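Long-range contacts in pectate lyase/Amb allergen (Acidovorax citrulli, PDB 4HWV), which probably cleaves pectate, the polygalacturonate of plant cell walls, by calcium-dependent elimination, as other polysaccharide lyases of family 1 do: residues F244-R249 with H298-A303; H252-V257 with V274-G279. All coordinates share one frame; numbering follows the deposited sequence.

Contact 1 of 2, residues F244-R249 with H298-A303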
loop_
_atom_site.group_PDB
_atom_site.type_symbol
_atom_site.label_atom_id
_atom_site.label_comp_id
_atom_site.label_asym_id
_atom_site.label_seq_id
_atom_site.Cartn_x
_atom_site.Cartn_y
_atom_site.Cartn_z
ATOM N N PHE A 244 -5.101 2.359 -12.477
ATOM C CA PHE A 244 -4.059 1.326 -12.426
ATOM C C PHE A 244 -2.976 1.791 -11.475
ATOM O O PHE A 244 -2.568 2.948 -11.536
ATOM C CB PHE A 244 -3.371 1.173 -13.779
ATOM C CG PHE A 244 -4.271 0.727 -14.900
ATOM C CD1 PHE A 244 -5.041 1.637 -15.611
ATOM C CD2 PHE A 244 -4.271 -0.601 -15.305
ATOM C CE1 PHE A 244 -5.833 1.214 -16.671
ATOM C CE2 PHE A 244 -5.049 -1.020 -16.363
ATOM C CZ PHE A 244 -5.839 -0.119 -17.037
ATOM N N SER A 245 -2.465 0.888 -10.635
ATOM C CA SER A 245 -1.368 1.230 -9.722
ATOM C C SER A 245 -0.710 -0.029 -9.182
ATOM O O SER A 245 -1.202 -1.136 -9.409
ATOM C CB SER A 245 -1.881 2.032 -8.524
ATOM O OG SER A 245 -2.598 1.197 -7.653
ATOM N N ASP A 246 0.370 0.148 -8.422
ATOM C CA ASP A 246 0.983 -0.969 -7.704
ATOM C C ASP A 246 0.294 -1.257 -6.367
ATOM O O ASP A 246 0.854 -1.959 -5.517
ATOM C CB ASP A 246 2.476 -0.727 -7.483
ATOM C CG ASP A 246 3.280 -0.880 -8.765
ATOM O OD1 ASP A 246 2.714 -1.386 -9.772
ATOM O OD2 ASP A 246 4.483 -0.510 -8.751
ATOM N N GLY A 247 -0.926 -0.741 -6.182
ATOM C CA GLY A 247 -1.631 -0.964 -4.937
ATOM C C GLY A 247 -0.798 -0.532 -3.747
ATOM O O GLY A 247 -0.125 0.499 -3.797
ATOM N N ASP A 248 -0.809 -1.339 -2.684
ATOM C CA ASP A 248 -0.082 -0.975 -1.470
ATOM C C ASP A 248 1.226 -1.751 -1.315
ATOM O O ASP A 248 1.749 -1.839 -0.211
ATOM C CB ASP A 248 -0.975 -1.128 -0.225
ATOM C CG ASP A 248 -1.230 -2.573 0.124
ATOM O OD1 ASP A 248 -1.057 -3.443 -0.766
ATOM O OD2 ASP A 248 -1.602 -2.853 1.292
ATOM N N ARG A 249 1.746 -2.317 -2.406
ATOM C CA ARG A 249 3.087 -2.889 -2.397
ATOM C C ARG A 249 3.971 -2.111 -3.360
ATOM O O ARG A 249 4.261 -2.554 -4.483
ATOM C CB ARG A 249 3.064 -4.378 -2.742
ATOM C CG ARG A 249 2.572 -5.230 -1.570
ATOM C CD ARG A 249 2.714 -6.736 -1.819
ATOM N NE ARG A 249 1.789 -7.166 -2.857
ATOM C CZ ARG A 249 1.566 -8.441 -3.167
ATOM N NH1 ARG A 249 2.230 -9.427 -2.550
ATOM N NH2 ARG A 249 0.649 -8.722 -4.077
ATOM N N HIS A 298 -1.097 5.398 -11.615
ATOM C CA HIS A 298 -0.291 5.990 -10.548
ATOM C C HIS A 298 0.562 4.986 -9.818
ATOM O O HIS A 298 0.197 3.819 -9.705
ATOM C CB HIS A 298 -1.148 6.825 -9.566
ATOM C CG HIS A 298 -2.122 6.035 -8.729
ATOM N ND1 HIS A 298 -1.803 5.543 -7.477
ATOM C CD2 HIS A 298 -3.427 5.713 -8.934
ATOM C CE1 HIS A 298 -2.862 4.944 -6.958
ATOM N NE2 HIS A 298 -3.858 5.026 -7.826
ATOM N N ASP A 299 1.715 5.445 -9.337
ATOM C CA ASP A 299 2.532 4.673 -8.397
ATOM C C ASP A 299 3.030 3.361 -9.004
ATOM O O ASP A 299 2.605 2.257 -8.650
ATOM C CB ASP A 299 1.786 4.460 -7.080
ATOM C CG ASP A 299 1.578 5.766 -6.344
ATOM O OD1 ASP A 299 2.579 6.349 -5.890
ATOM O OD2 ASP A 299 0.445 6.246 -6.278
ATOM N N HIS A 300 3.990 3.510 -9.907
ATOM C CA HIS A 300 4.526 2.375 -10.630
ATOM C C HIS A 300 5.800 2.816 -11.326
ATOM O O HIS A 300 5.960 4.012 -11.640
ATOM C CB HIS A 300 3.487 1.890 -11.646
ATOM C CG HIS A 300 3.930 0.715 -12.448
ATOM N ND1 HIS A 300 3.721 -0.588 -12.036
ATOM C CD2 HIS A 300 4.556 0.644 -13.646
ATOM C CE1 HIS A 300 4.219 -1.410 -12.941
ATOM N NE2 HIS A 300 4.718 -0.690 -13.933
ATOM N N ASP A 301 6.711 1.870 -11.566
ATOM C CA ASP A 301 7.989 2.192 -12.184
ATOM C C ASP A 301 7.870 2.260 -13.721
ATOM O O ASP A 301 7.771 3.362 -14.293
ATOM C CB ASP A 301 9.059 1.185 -11.719
ATOM C CG ASP A 301 10.437 1.546 -12.176
ATOM O OD1 ASP A 301 10.593 2.381 -13.088
ATOM O OD2 ASP A 301 11.392 0.977 -11.610
ATOM N N LYS A 302 7.858 1.103 -14.387
ATOM C CA LYS A 302 7.914 1.047 -15.849
ATOM C C LYS A 302 6.504 0.924 -16.408
ATOM O O LYS A 302 5.929 -0.169 -16.455
ATOM C CB LYS A 302 8.776 -0.132 -16.288
ATOM C CG LYS A 302 10.199 0.006 -15.768
ATOM C CD LYS A 302 11.036 -1.237 -15.983
ATOM C CE LYS A 302 12.401 -1.090 -15.321
ATOM N NZ LYS A 302 13.233 -2.328 -15.413
ATOM N N ALA A 303 5.932 2.042 -16.844
ATOM C CA ALA A 303 4.487 2.070 -17.101
ATOM C C ALA A 303 4.017 1.362 -18.388
ATOM O O ALA A 303 3.176 0.452 -18.323
ATOM C CB ALA A 303 4.003 3.499 -17.076
HETATM O O HOH W 1 6.627 -0.818 -10.494
#
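The carboxylate of Asp-246 meets the ring of His-300 through a short, nearly straight hydrogen bond. His-300 ND1 donates to Asp-246 OD1 at 2.6 Å, with an N-H...O angle of 173°. The oxygen lies in the ring plane, but the ring nitrogen meets it on its syn side from somewhat out of the carboxylate plane. The carboxylate itself is turned 68° from the ring. CG of His-300 lies anti to its backbone N (chi1 -180°), which carries the imidazole out to the Asp-246 carboxylate. The other nitrogen, NE2, donates to Lys-302 O at 2.8 Å from well above that carbonyl plane, and also makes a weak hydrogen bond to Asp-278 O. The bonds at the two nitrogens limit the ring's rotation. Asp-246 OD2 accepts from a water at 2.8 Å, and this water also receives the N-H of Asp-301. The same water sits over one face of the His-300 ring, toward its rim.

The backbones join beside this pair. His-298 N donates to Phe-244 O at 2.9 Å, and Asp-246 N donates to Asp-299 O at 3.1 Å. CB of Ser-245 rests over a face of the His-298 ring, 3.6 Å from its centroid, in a CH-pi contact. His-298 ND1 bonds in plane to Asp-299 OD2 at 2.6 Å, which fixes the turn of that ring. Ser-245 OG accepts from Gly-247 N and closes an ST turn.

The contact is buried where strand 243-245 leaves its parallel neighbour 296-300, in successive turns of the right-handed beta-helix. Strand 201-203 flanks 243-245 on the preceding turn, and 330-332 flanks 296-300 on the next. Phe-244 stacks on Phe-202. After the corners at Asp-299 and Asp-301, the chain enters strand 302-306.

Contact 2 of 2, residues H252-V257 with V274-G279. With CA (calcium ion), chain C.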
loop_
_atom_site.group_PDB
_atom_site.type_symbol
_atom_site.label_atom_id
_atom_site.label_comp_id
_atom_site.label_asym_id
_atom_site.label_seq_id
_atom_site.Cartn_x
_atom_site.Cartn_y
_atom_site.Cartn_z
ATOM N N HIS A 252 9.477 0.517 -3.396
ATOM C CA HIS A 252 10.299 1.009 -2.292
ATOM C C HIS A 252 10.392 0.004 -1.141
ATOM O O HIS A 252 11.383 0.002 -0.394
ATOM C CB HIS A 252 9.711 2.353 -1.821
ATOM C CG HIS A 252 10.608 3.155 -0.935
ATOM N ND1 HIS A 252 10.556 3.074 0.443
ATOM C CD2 HIS A 252 11.552 4.083 -1.222
ATOM C CE1 HIS A 252 11.440 3.907 0.964
ATOM N NE2 HIS A 252 12.048 4.540 -0.024
ATOM N N ALA A 253 9.386 -0.860 -0.991
ATOM C CA ALA A 253 9.380 -1.851 0.096
ATOM C C ALA A 253 10.327 -3.022 -0.142
ATOM O O ALA A 253 10.578 -3.809 0.773
ATOM C CB ALA A 253 7.973 -2.396 0.309
ATOM N N PHE A 254 10.827 -3.151 -1.368
ATOM C CA PHE A 254 11.599 -4.321 -1.766
ATOM C C PHE A 254 12.929 -3.915 -2.405
ATOM O O PHE A 254 13.141 -4.093 -3.591
ATOM C CB PHE A 254 10.778 -5.193 -2.726
ATOM C CG PHE A 254 9.395 -5.485 -2.224
ATOM C CD1 PHE A 254 9.174 -6.458 -1.254
ATOM C CD2 PHE A 254 8.302 -4.776 -2.722
ATOM C CE1 PHE A 254 7.888 -6.701 -0.783
ATOM C CE2 PHE A 254 7.028 -5.020 -2.252
ATOM C CZ PHE A 254 6.819 -5.988 -1.291
ATOM N N PRO A 255 13.850 -3.390 -1.589
ATOM C CA PRO A 255 15.156 -2.924 -2.070
ATOM C C PRO A 255 16.094 -4.087 -2.384
ATOM O O PRO A 255 15.701 -5.253 -2.282
ATOM C CB PRO A 255 15.689 -2.119 -0.881
ATOM C CG PRO A 255 15.113 -2.840 0.305
ATOM C CD PRO A 255 13.701 -3.200 -0.131
ATOM N N SER A 256 17.327 -3.767 -2.767
ATOM C CA SER A 256 18.312 -4.790 -3.070
ATOM C C SER A 256 18.514 -5.715 -1.893
ATOM O O SER A 256 18.515 -5.277 -0.738
ATOM C CB SER A 256 19.661 -4.144 -3.395
ATOM O OG SER A 256 20.595 -5.162 -3.724
ATOM N N VAL A 257 18.733 -6.982 -2.202
ATOM C CA VAL A 257 19.106 -7.968 -1.199
ATOM C C VAL A 257 20.594 -8.342 -1.310
ATOM O O VAL A 257 21.088 -9.209 -0.585
ATOM C CB VAL A 257 18.214 -9.218 -1.278
ATOM C CG1 VAL A 257 16.793 -8.871 -0.853
ATOM C CG2 VAL A 257 18.255 -9.846 -2.692
ATOM N N VAL A 274 14.706 -5.611 -5.750
ATOM C CA VAL A 274 13.996 -6.797 -6.172
ATOM C C VAL A 274 12.648 -6.347 -6.723
ATOM O O VAL A 274 11.681 -6.137 -5.993
ATOM C CB VAL A 274 13.827 -7.792 -5.019
ATOM C CG1 VAL A 274 13.129 -9.050 -5.500
ATOM C CG2 VAL A 274 15.187 -8.180 -4.401
ATOM N N GLN A 275 12.615 -6.209 -8.041
ATOM C CA GLN A 275 11.462 -5.688 -8.765
ATOM C C GLN A 275 10.416 -6.779 -8.951
ATOM O O GLN A 275 10.658 -7.753 -9.663
ATOM C CB GLN A 275 11.939 -5.159 -10.123
ATOM C CG GLN A 275 10.845 -4.615 -11.032
ATOM C CD GLN A 275 10.002 -3.554 -10.349
ATOM O OE1 GLN A 275 8.956 -3.851 -9.756
ATOM N NE2 GLN A 275 10.455 -2.299 -10.420
ATOM N N HIS A 276 9.277 -6.608 -8.283
ATOM C CA HIS A 276 8.183 -7.561 -8.344
ATOM C C HIS A 276 7.105 -7.192 -9.369
ATOM O O HIS A 276 6.132 -7.939 -9.542
ATOM C CB HIS A 276 7.527 -7.674 -6.965
ATOM C CG HIS A 276 8.401 -8.320 -5.929
ATOM N ND1 HIS A 276 8.496 -9.688 -5.770
ATOM C CD2 HIS A 276 9.189 -7.776 -4.970
ATOM C CE1 HIS A 276 9.327 -9.956 -4.776
ATOM N NE2 HIS A 276 9.762 -8.814 -4.277
ATOM N N HIS A 277 7.263 -6.050 -10.036
ATOM C CA HIS A 277 6.286 -5.604 -11.019
ATOM C C HIS A 277 6.893 -5.563 -12.407
ATOM O O HIS A 277 8.124 -5.602 -12.560
ATOM C CB HIS A 277 5.762 -4.220 -10.664
ATOM C CG HIS A 277 5.059 -4.186 -9.351
ATOM N ND1 HIS A 277 5.561 -3.516 -8.253
ATOM C CD2 HIS A 277 3.906 -4.770 -8.947
ATOM C CE1 HIS A 277 4.724 -3.666 -7.239
ATOM N NE2 HIS A 277 3.720 -4.429 -7.629
ATOM N N ASP A 278 6.039 -5.470 -13.411
ATOM C CA ASP A 278 6.508 -5.291 -14.771
ATOM C C ASP A 278 5.780 -4.054 -15.299
ATOM O O ASP A 278 5.962 -2.968 -14.753
ATOM C CB ASP A 278 6.320 -6.541 -15.648
ATOM C CG ASP A 278 7.170 -6.484 -16.907
ATOM O OD1 ASP A 278 8.305 -5.982 -16.821
ATOM O OD2 ASP A 278 6.707 -6.941 -17.971
ATOM N N GLY A 279 4.953 -4.187 -16.326
ATOM C CA GLY A 279 4.265 -3.019 -16.854
ATOM C C GLY A 279 2.914 -2.751 -16.220
ATOM O O GLY A 279 2.342 -3.605 -15.520
HETATM CA CA CA C . 5.011 -6.683 -19.688
HETATM O O HOH W 2 7.213 -7.347 -21.018
HETATM O O HOH W 3 4.740 -7.512 -22.222
HETATM O O HOH W 4 4.974 -9.293 -19.250
#
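Val-274 meets Phe-254 and Val-257 at the start of the segment 274-279. Its N-H donates to Phe-254 O at 3.1 Å, but the bond is weak, bent to 133°. The branch CG2 is anti to the carbonyl carbon and does the apolar work. It lies 3.9 Å from CG2 of Val-257, the two side chains crossing at about a right angle, and also comes near Pro-255 O. Trp-222 packs on both valines, and Trp-122 and Leu-126 of helix 118-129 cover Val-257.

Gln-275 points away from the loop 252-257. Its OE1 accepts from His-277 N at 2.8 Å, and its NE2 bonds to Asp-251. His-276 turns back toward Phe-254. Its CG is anti to the carbonyl carbon (chi1 -68°), beside the backbone N. The imidazole then presents an edge to the phenyl face, with CD2 leading, 3.6 Å from Phe-254 CG. The planes stand 68° apart and the centroids are 4.7 Å apart, a T-shaped pair offset toward the phenyl rim. CB of Ala-253 lies on the opposite face of the phenyl ring. His-276 also stacks on Phe-206, and its ND1 bonds to the carbonyl of Asp-207.

His-277 ties the segment to its surroundings through Asp-251 and Asp-204. Asp-278 reaches the calcium ion through OD2 at 2.4 Å. Asp-227 and Asp-282 also bind the ion, and three waters lie 2.6 to 2.7 Å from it.

The contact is held mainly by aromatic and apolar packing, with one weak backbone bond, at the surface. Asp-278, two residues beyond His-276, binds the calcium ion and takes no part in the packing. The three aspartates gather negative charge that the cation probably offsets, as at the calcium-dependent substrate sites of related pectate lyases.

The two contacts lie side by side, their centres about 11 Å apart. Along the chain the order is 244-249, 252-257, 274-279, 298-303, so contact 2 falls wholly within the excursion between the two halves of contact 1. Contact 1 sits on the parallel beta-helix strands 243-245 and 296-300 and reaches the start of 302-306. Contact 2 joins two loops, one before strand 261-262 and one before strand 281-283. They touch where His-300 NE2 lies 2.7 Å from Asp-278 O, a weak hydrogen bond. The beta-helix wall is thereby connected to the calcium-binding loop. Both contacts also reach the second subunit, where Asp-248 of one subunit and His-252 of the other pair across the interface.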